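Local coordinates for protein berberine bridge enzyme-like 28 (Arabidopsis thaliana, PDB 5D79) that binds FAD as an oxidoreductase of the berberine bridge enzyme family and takes part in the plant's adaptation to salt stress, at residues L138-R143 with K165-P170; G181-G186 with W242-V247; G405-M410 with T415-R420. All coordinates share one frame; numbering follows the deposited sequence.

Contact 1: L138-R143 with K165-P170; sequences LDVDNR and KSLAFP
Arg143 and Leu167 mark the closest approach of the two backbones, yet their CA atoms are still 8.0 Å apart and no hydrogen bond links the segments. Residues 138-143 carry the end of strand 136-139 and the turn of a β-hairpin in the PCMH-type FAD-binding domain; strand 144-148 runs back from it. Residues 165-170 follow helix 153-163 and form the short strand 167-168. Strand 144-148 of the hairpin and strand 167-168 each pair with strand 238-248; between the two segments themselves only side chains meet across the gap. Leu167 does most of the bridging, its CB directed at the turn. Its two methyls divide the work: CD1 meets CG1 of Val140 at 3.6 Å, while CD2 lies against the extended chain of Arg143, which it crosses at about a right angle. Leucine suits the place because its two branches fill two directions at once. The Arg143 chain supplies carbon for this packing and carries its charge on to a salt bridge with Asp248. The turn itself is an Asx motif, in which Asp139 OD1 accepts from Asn142 N at 3.0 Å. Back at the interface, Arg143 NE lies 3.9 Å from Leu167 CD2.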
# COMPACT_ATOMS: atom_id res chain seq x y z
N LEU A 138 7.27 21.33 1.25
CA LEU A 138 6.72 21.54 -0.08
C LEU A 138 7.18 22.87 -0.67
O LEU A 138 7.56 23.79 0.05
CB LEU A 138 5.20 21.51 -0.03
CG LEU A 138 4.62 20.35 0.78
CD1 LEU A 138 3.10 20.47 0.85
CD2 LEU A 138 5.04 19.02 0.17
N ASP A 139 7.13 22.95 -1.99
CA ASP A 139 7.35 24.20 -2.71
C ASP A 139 6.10 24.43 -3.56
O ASP A 139 6.08 24.07 -4.73
CB ASP A 139 8.62 24.13 -3.56
CG ASP A 139 8.86 25.38 -4.42
OD1 ASP A 139 7.95 26.20 -4.61
OD2 ASP A 139 10.00 25.53 -4.92
N VAL A 140 5.07 25.02 -2.97
CA VAL A 140 3.76 25.02 -3.63
C VAL A 140 3.81 25.74 -4.99
O VAL A 140 3.08 25.37 -5.91
CB VAL A 140 2.68 25.66 -2.74
CG1 VAL A 140 1.31 25.21 -3.17
CG2 VAL A 140 2.90 25.25 -1.30
N ASP A 141 4.68 26.74 -5.13
CA ASP A 141 4.72 27.54 -6.36
C ASP A 141 5.39 26.76 -7.50
O ASP A 141 5.03 26.92 -8.67
CB ASP A 141 5.45 28.87 -6.14
CG ASP A 141 4.77 29.76 -5.08
OD1 ASP A 141 3.52 29.72 -4.95
OD2 ASP A 141 5.50 30.50 -4.38
N ASN A 142 6.35 25.91 -7.14
CA ASN A 142 7.01 25.04 -8.12
C ASN A 142 6.45 23.61 -8.14
O ASN A 142 6.97 22.75 -8.85
CB ASN A 142 8.51 25.02 -7.86
CG ASN A 142 9.21 26.22 -8.47
OD1 ASN A 142 8.71 26.83 -9.42
ND2 ASN A 142 10.36 26.58 -7.92
N ARG A 143 5.39 23.38 -7.36
CA ARG A 143 4.64 22.12 -7.35
C ARG A 143 5.50 20.90 -7.07
O ARG A 143 5.35 19.86 -7.70
CB ARG A 143 3.92 21.92 -8.69
CG ARG A 143 2.77 22.87 -8.89
CD ARG A 143 2.16 22.73 -10.26
NE ARG A 143 1.01 23.61 -10.42
CZ ARG A 143 1.07 24.94 -10.35
NH1 ARG A 143 2.23 25.55 -10.11
NH2 ARG A 143 -0.04 25.65 -10.50
N LYS A 165 -5.60 24.74 -1.74
CA LYS A 165 -6.75 23.92 -2.11
C LYS A 165 -6.70 23.46 -3.59
O LYS A 165 -7.54 22.68 -4.03
CB LYS A 165 -8.03 24.70 -1.84
CG LYS A 165 -8.12 25.26 -0.44
CD LYS A 165 -8.15 24.15 0.61
CE LYS A 165 -8.20 24.71 2.02
NZ LYS A 165 -7.90 23.69 3.06
N SER A 166 -5.71 23.94 -4.34
CA SER A 166 -5.65 23.64 -5.76
C SER A 166 -4.57 22.61 -6.13
O SER A 166 -4.29 22.38 -7.30
CB SER A 166 -5.44 24.93 -6.56
OG SER A 166 -4.22 25.56 -6.23
N LEU A 167 -3.96 21.98 -5.13
CA LEU A 167 -2.98 20.93 -5.38
C LEU A 167 -3.29 19.69 -4.56
O LEU A 167 -3.97 19.77 -3.53
CB LEU A 167 -1.56 21.40 -5.07
CG LEU A 167 -0.90 22.45 -5.96
CD1 LEU A 167 0.55 22.63 -5.55
CD2 LEU A 167 -1.01 22.08 -7.42
N ALA A 168 -2.78 18.56 -5.02
CA ALA A 168 -3.03 17.28 -4.37
C ALA A 168 -1.85 16.34 -4.62
O ALA A 168 -0.88 16.69 -5.29
CB ALA A 168 -4.32 16.65 -4.89
N PHE A 169 -1.93 15.14 -4.07
CA PHE A 169 -0.99 14.13 -4.45
C PHE A 169 -1.72 12.80 -4.49
O PHE A 169 -2.50 12.50 -3.59
CB PHE A 169 0.21 14.09 -3.50
CG PHE A 169 1.29 13.16 -3.96
CD1 PHE A 169 2.14 13.53 -4.99
CD2 PHE A 169 1.42 11.89 -3.41
CE1 PHE A 169 3.11 12.67 -5.45
CE2 PHE A 169 2.40 11.02 -3.87
CZ PHE A 169 3.24 11.40 -4.88
N PRO A 170 -1.48 12.01 -5.55
CA PRO A 170 -2.16 10.74 -5.76
C PRO A 170 -1.55 9.59 -4.96
O PRO A 170 -0.63 8.93 -5.45
CB PRO A 170 -2.00 10.51 -7.26
CG PRO A 170 -0.68 11.15 -7.58
CD PRO A 170 -0.58 12.34 -6.67

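Contact 2: G181-G186 with W242-V247; sequences GQFSGG and WKVKLV. With FAD (flavin-adenine dinucleotide), chain E.
Phe183 comes down on the indole of Trp242 with its CB leading: this atom sits over one face of the ring system, 3.2 Å above the plane and displaced toward the rim, 3.4 Å from Trp242 NE1. The phenyl ring then leans across the five-membered ring, bringing Phe183 CD2 to 3.4 Å from Trp242 CD1. With the planes at 37° and the centroids 4.8 Å apart, the pair is oblique, neither a parallel stack nor edge-to-face. Phe183 reaches this place because its CG stands anti to its own carbonyl carbon (chi1 -67°), which sends the ring from the helix toward strand 238-248. Two residues further along that strand, on the same side as Trp242, Val244 CG1 approaches the edge of the phenyl ring close to its plane, 4.2 Å from Phe183 CE2. The far, benzenoid part of the indole reaches on to the helix backbone, with Trp242 CZ2 3.6 Å from Ser184 N. Tryptophan suits this buried position because its broad surface spans two helix residues while its NE1 is satisfied by the carbonyl of Val179.

The same helix also serves the cofactor. Gly181 N donates to FAD O1P at 3.0 Å, and the lack of a side chain at Gly181 lets FAD O5' come in where a CB would otherwise collide with it. The extended Gln182 chain passes FAD O2', NE2 coming to 3.6 Å from it, while OE1 accepts from Gly172 N. The start of helix 179-184, with its amide groups near the phosphate, would probably help offset the negative charge. A glycine-rich helix clamped between aromatic packing and the FAD pyrophosphate belongs to the PCMH-type FAD-binding domain.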
# COMPACT_ATOMS: atom_id res chain seq x y z
N GLY A 181 6.85 2.63 2.71
CA GLY A 181 6.41 1.37 2.14
C GLY A 181 5.47 1.57 0.97
O GLY A 181 5.60 0.90 -0.06
N GLN A 182 4.51 2.49 1.11
CA GLN A 182 3.48 2.64 0.09
C GLN A 182 4.04 3.12 -1.25
O GLN A 182 3.72 2.56 -2.30
CB GLN A 182 2.36 3.59 0.57
CG GLN A 182 1.24 3.72 -0.46
CD GLN A 182 0.09 4.64 -0.05
OE1 GLN A 182 -0.02 5.75 -0.55
NE2 GLN A 182 -0.78 4.17 0.83
N PHE A 183 4.89 4.15 -1.23
CA PHE A 183 5.40 4.71 -2.48
C PHE A 183 6.38 3.74 -3.13
O PHE A 183 6.42 3.64 -4.34
CB PHE A 183 6.07 6.08 -2.27
CG PHE A 183 5.14 7.19 -1.85
CD1 PHE A 183 3.84 6.93 -1.41
CD2 PHE A 183 5.56 8.51 -1.90
CE1 PHE A 183 2.99 7.97 -1.01
CE2 PHE A 183 4.72 9.56 -1.51
CZ PHE A 183 3.43 9.28 -1.06
N SER A 184 7.17 3.03 -2.33
CA SER A 184 8.15 2.09 -2.89
C SER A 184 7.47 0.84 -3.49
O SER A 184 8.11 0.07 -4.20
CB SER A 184 9.20 1.68 -1.85
OG SER A 184 8.71 0.78 -0.86
N GLY A 185 6.18 0.67 -3.21
CA GLY A 185 5.41 -0.46 -3.73
C GLY A 185 4.35 -0.08 -4.75
O GLY A 185 3.58 -0.93 -5.19
N GLY A 186 4.33 1.19 -5.15
CA GLY A 186 3.32 1.70 -6.07
C GLY A 186 2.42 2.77 -5.45
O GLY A 186 2.78 3.96 -5.41
N TRP A 242 11.47 11.21 -0.49
CA TRP A 242 10.89 11.28 -1.83
C TRP A 242 10.83 12.73 -2.26
O TRP A 242 10.50 13.60 -1.45
CB TRP A 242 9.47 10.71 -1.90
CG TRP A 242 9.27 9.29 -1.49
CD1 TRP A 242 8.56 8.84 -0.41
CD2 TRP A 242 9.74 8.12 -2.17
NE1 TRP A 242 8.58 7.47 -0.36
CE2 TRP A 242 9.29 7.00 -1.44
CE3 TRP A 242 10.51 7.91 -3.33
CZ2 TRP A 242 9.58 5.69 -1.82
CZ3 TRP A 242 10.80 6.61 -3.70
CH2 TRP A 242 10.34 5.51 -2.95
N LYS A 243 11.11 13.00 -3.53
CA LYS A 243 10.76 14.31 -4.09
C LYS A 243 9.52 14.14 -4.94
O LYS A 243 9.57 13.54 -6.01
CB LYS A 243 11.90 14.93 -4.92
CG LYS A 243 11.64 16.40 -5.25
CD LYS A 243 12.82 17.08 -5.92
CE LYS A 243 12.45 18.50 -6.32
NZ LYS A 243 13.67 19.33 -6.59
N VAL A 244 8.40 14.65 -4.44
CA VAL A 244 7.11 14.47 -5.10
C VAL A 244 6.79 15.58 -6.09
O VAL A 244 7.28 16.70 -5.99
CB VAL A 244 5.95 14.36 -4.06
CG1 VAL A 244 6.17 13.19 -3.13
CG2 VAL A 244 5.80 15.65 -3.27
N LYS A 245 5.98 15.23 -7.08
CA LYS A 245 5.40 16.20 -7.99
C LYS A 245 3.93 16.39 -7.60
O LYS A 245 3.15 15.44 -7.62
CB LYS A 245 5.53 15.73 -9.44
CG LYS A 245 5.20 16.79 -10.46
CD LYS A 245 6.10 17.99 -10.28
CE LYS A 245 5.45 19.25 -10.82
NZ LYS A 245 6.37 20.40 -10.69
N LEU A 246 3.56 17.60 -7.22
CA LEU A 246 2.18 17.90 -6.84
C LEU A 246 1.29 18.09 -8.07
O LEU A 246 1.71 18.68 -9.06
CB LEU A 246 2.13 19.14 -5.94
CG LEU A 246 2.94 19.06 -4.64
CD1 LEU A 246 2.86 20.36 -3.83
CD2 LEU A 246 2.53 17.85 -3.78
N VAL A 247 0.07 17.57 -8.02
CA VAL A 247 -0.81 17.57 -9.18
C VAL A 247 -1.96 18.52 -8.96
O VAL A 247 -2.29 18.86 -7.82
CB VAL A 247 -1.34 16.15 -9.50
CG1 VAL A 247 -0.18 15.22 -9.85
CG2 VAL A 247 -2.15 15.61 -8.34
PA FAD E . 5.82 -0.64 6.44
O1A FAD E . 5.47 -1.93 7.13
O2A FAD E . 6.55 0.33 7.34
O5B FAD E . 6.66 -0.96 5.09
C5B FAD E . 6.24 -1.97 4.19
C4B FAD E . 7.39 -2.51 3.32
O4B FAD E . 8.12 -1.42 2.79
C3B FAD E . 8.35 -3.35 4.15
O3B FAD E . 8.86 -4.43 3.39
C2B FAD E . 9.45 -2.36 4.50
O2B FAD E . 10.70 -2.98 4.71
C1B FAD E . 9.43 -1.40 3.31
N9A FAD E . 9.83 -0.01 3.64
C8A FAD E . 9.19 0.91 4.44
N7A FAD E . 9.92 2.06 4.44
C5A FAD E . 11.01 1.89 3.65
C6A FAD E . 12.08 2.71 3.30
N6A FAD E . 12.04 4.01 3.55
N1A FAD E . 13.06 2.23 2.45
C2A FAD E . 12.98 0.95 1.96
N3A FAD E . 11.93 0.13 2.32
C4A FAD E . 10.96 0.59 3.15
N1 FAD E . -2.16 0.43 -0.40
C2 FAD E . -2.71 1.01 -1.53
O2 FAD E . -1.99 1.35 -2.47
N3 FAD E . -4.09 1.21 -1.58
C4 FAD E . -4.91 0.85 -0.53
O4 FAD E . -6.11 1.15 -0.57
C4X FAD E . -4.35 0.29 0.61
N5 FAD E . -5.12 0.03 1.74
C5X FAD E . -4.49 -0.23 2.95
C6 FAD E . -5.21 -0.24 4.14
C7 FAD E . -4.57 -0.51 5.35
C7M FAD E . -5.35 -0.54 6.63
C8 FAD E . -3.19 -0.73 5.38
C8M FAD E . -2.48 -1.05 6.66
C9 FAD E . -2.47 -0.72 4.19
C9A FAD E . -3.13 -0.52 2.97
N10 FAD E . -2.43 -0.54 1.77
C10 FAD E . -2.96 0.11 0.68
C1' FAD E . -1.08 -1.19 1.69
C2' FAD E . 0.07 -0.24 1.98
O2' FAD E . 0.15 0.72 0.95
C3' FAD E . 1.34 -1.08 2.06
O3' FAD E . 1.25 -1.93 3.18
C4' FAD E . 2.57 -0.22 2.24
O4' FAD E . 3.71 -0.92 1.79
C5' FAD E . 2.78 0.04 3.72
O5' FAD E . 3.71 1.10 3.86
P FAD E . 4.15 1.49 5.35
O1P FAD E . 5.34 2.41 5.30
O2P FAD E . 3.01 2.10 6.11
O3P FAD E . 4.44 0.01 5.93

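Contact 3: G405-M410 with T415-R420; sequences GKMSEM and TPFPHR
Arg420 NH1 makes a salt bridge with Asp200 OD2 and has two sulfurs, Met407 SD and Met410 SD, each 3.5 Å away. The arginine lies where the loop after the short helix 406-409 folds back on that helix, before strand 425-434 of the seven-stranded antiparallel sheet; an inverse gamma turn centred on His419, whose ring stacks on Phe371, leads into it. The backbones nearly touch here, with the CA atoms of Ser408 and Arg420 only 4.7 Å apart.

The guanidinium is held flat between two unlike surfaces. Met410 runs alongside Arg420, pointing the same way, and lays its sulfur over one face; the opposite face is taken by the Phe417 ring, whose CD1 stands 3.6 Å above the plane. Methionine suits such a site, since its flexible, polarisable chain can lie against a cation. At the edge, in plane, sits Thr415 CB. Arg420 NH2 reaches Thr415 OG1 at 2.7 Å, though the bent angle of 125° makes this bond weak, and Arg420 NE makes another weak bond to Phe417 O. Asp200 serves both the guanidinium of buried Arg420 and, weakly, the hydroxyl of Thr415.

Arg420 CB lies 3.1 Å from Met407 O and 3.2 Å from Met410 O. Beyond it, a bend at chi2 (-63°) directs the rest of the chain alongside Met410 toward Thr415. Gly405, at the N-cap, has a positive phi that a glycine accepts readily, and its carbonyl receives both Ser408 N and Glu409 N. Met407, bent twice along its chain, ends with CE 3.6 Å from Phe417 CE1.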
# COMPACT_ATOMS: atom_id res chain seq x y z
N GLY A 405 -8.11 4.80 -17.67
CA GLY A 405 -7.57 6.15 -17.57
C GLY A 405 -6.05 6.15 -17.64
O GLY A 405 -5.45 5.47 -18.48
N LYS A 406 -5.40 6.89 -16.75
CA LYS A 406 -3.95 7.00 -16.78
C LYS A 406 -3.31 5.62 -16.60
O LYS A 406 -2.20 5.36 -17.09
CB LYS A 406 -3.45 7.98 -15.71
CG LYS A 406 -1.97 8.35 -15.83
CD LYS A 406 -1.74 9.49 -16.84
CE LYS A 406 -0.25 9.68 -17.12
NZ LYS A 406 0.07 11.01 -17.70
N MET A 407 -4.04 4.73 -15.93
CA MET A 407 -3.52 3.40 -15.62
C MET A 407 -3.38 2.52 -16.86
O MET A 407 -2.56 1.62 -16.86
CB MET A 407 -4.39 2.71 -14.57
CG MET A 407 -4.33 3.38 -13.19
SD MET A 407 -2.66 3.41 -12.47
CE MET A 407 -2.44 1.68 -12.04
N SER A 408 -4.15 2.78 -17.91
CA SER A 408 -3.99 2.00 -19.13
C SER A 408 -3.22 2.84 -20.16
O SER A 408 -2.69 2.32 -21.15
CB SER A 408 -5.35 1.54 -19.67
OG SER A 408 -6.19 2.62 -20.02
N GLU A 409 -3.15 4.13 -19.88
CA GLU A 409 -2.37 5.04 -20.70
C GLU A 409 -0.89 4.71 -20.56
O GLU A 409 -0.18 4.56 -21.56
CB GLU A 409 -2.64 6.49 -20.30
CG GLU A 409 -1.74 7.48 -20.99
CD GLU A 409 -2.30 8.88 -20.95
OE1 GLU A 409 -1.51 9.83 -21.17
OE2 GLU A 409 -3.52 9.02 -20.71
N MET A 410 -0.44 4.59 -19.31
CA MET A 410 0.94 4.20 -19.01
C MET A 410 1.23 2.76 -19.43
O MET A 410 0.36 1.89 -19.30
CB MET A 410 1.22 4.36 -17.52
CG MET A 410 1.28 5.80 -17.06
SD MET A 410 1.74 5.86 -15.33
CE MET A 410 3.49 5.49 -15.40
N THR A 415 7.22 1.90 -14.94
CA THR A 415 7.64 1.74 -13.55
C THR A 415 7.48 0.26 -13.23
O THR A 415 6.79 -0.45 -13.96
CB THR A 415 6.81 2.61 -12.57
OG1 THR A 415 5.49 2.09 -12.45
CG2 THR A 415 6.74 4.06 -13.03
N PRO A 416 8.13 -0.22 -12.17
CA PRO A 416 8.04 -1.66 -11.87
C PRO A 416 6.61 -2.21 -11.75
O PRO A 416 6.39 -3.36 -12.15
CB PRO A 416 8.80 -1.78 -10.55
CG PRO A 416 9.84 -0.71 -10.64
CD PRO A 416 9.15 0.44 -11.34
N PHE A 417 5.66 -1.42 -11.23
CA PHE A 417 4.26 -1.82 -11.19
C PHE A 417 3.77 -2.17 -12.61
O PHE A 417 3.78 -1.32 -13.51
CB PHE A 417 3.40 -0.70 -10.58
CG PHE A 417 1.94 -1.04 -10.48
CD1 PHE A 417 1.10 -0.83 -11.57
CD2 PHE A 417 1.42 -1.55 -9.31
CE1 PHE A 417 -0.25 -1.14 -11.49
CE2 PHE A 417 0.07 -1.86 -9.22
CZ PHE A 417 -0.77 -1.65 -10.31
N PRO A 418 3.36 -3.43 -12.82
CA PRO A 418 3.13 -3.91 -14.18
C PRO A 418 1.68 -3.85 -14.67
O PRO A 418 1.44 -4.03 -15.87
CB PRO A 418 3.57 -5.37 -14.09
CG PRO A 418 3.08 -5.77 -12.74
CD PRO A 418 3.35 -4.55 -11.86
N HIS A 419 0.74 -3.62 -13.77
CA HIS A 419 -0.67 -3.84 -14.08
C HIS A 419 -1.32 -2.62 -14.68
O HIS A 419 -1.99 -1.85 -14.00
CB HIS A 419 -1.41 -4.26 -12.81
CG HIS A 419 -0.67 -5.28 -12.02
ND1 HIS A 419 -0.66 -6.61 -12.36
CD2 HIS A 419 0.11 -5.16 -10.92
CE1 HIS A 419 0.10 -7.27 -11.50
NE2 HIS A 419 0.57 -6.42 -10.62
N ARG A 420 -1.13 -2.45 -15.98
CA ARG A 420 -1.62 -1.28 -16.68
C ARG A 420 -2.70 -1.67 -17.68
O ARG A 420 -3.66 -2.33 -17.31
CB ARG A 420 -0.45 -0.53 -17.35
CG ARG A 420 0.72 -0.22 -16.40
CD ARG A 420 0.37 0.72 -15.24
NE ARG A 420 1.59 1.14 -14.54
CZ ARG A 420 1.70 2.21 -13.75
NH1 ARG A 420 0.66 3.01 -13.52
NH2 ARG A 420 2.87 2.49 -13.18

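How the contacts relate
Contacts 1 and 2 share one sheet: strand 238-248 pairs with the short strand 167-168 and carries Trp242 and Val244 toward the helix, and the two touch directly where Ala168 N meets Val247 O at 2.9 Å. Contact 1 is partly buried at the periphery of the FAD-binding domain, small and apolar, with its one charge paired to Asp248. Contact 2 lies deep, is largely aromatic, and also holds the cofactor. Contact 3, about 15 Å from contact 2 between centres and not touching it, is also buried but is built round a charge, a guanidinium with a thioether and a phenyl ring on its faces and a carboxylate as salt-bridge partner.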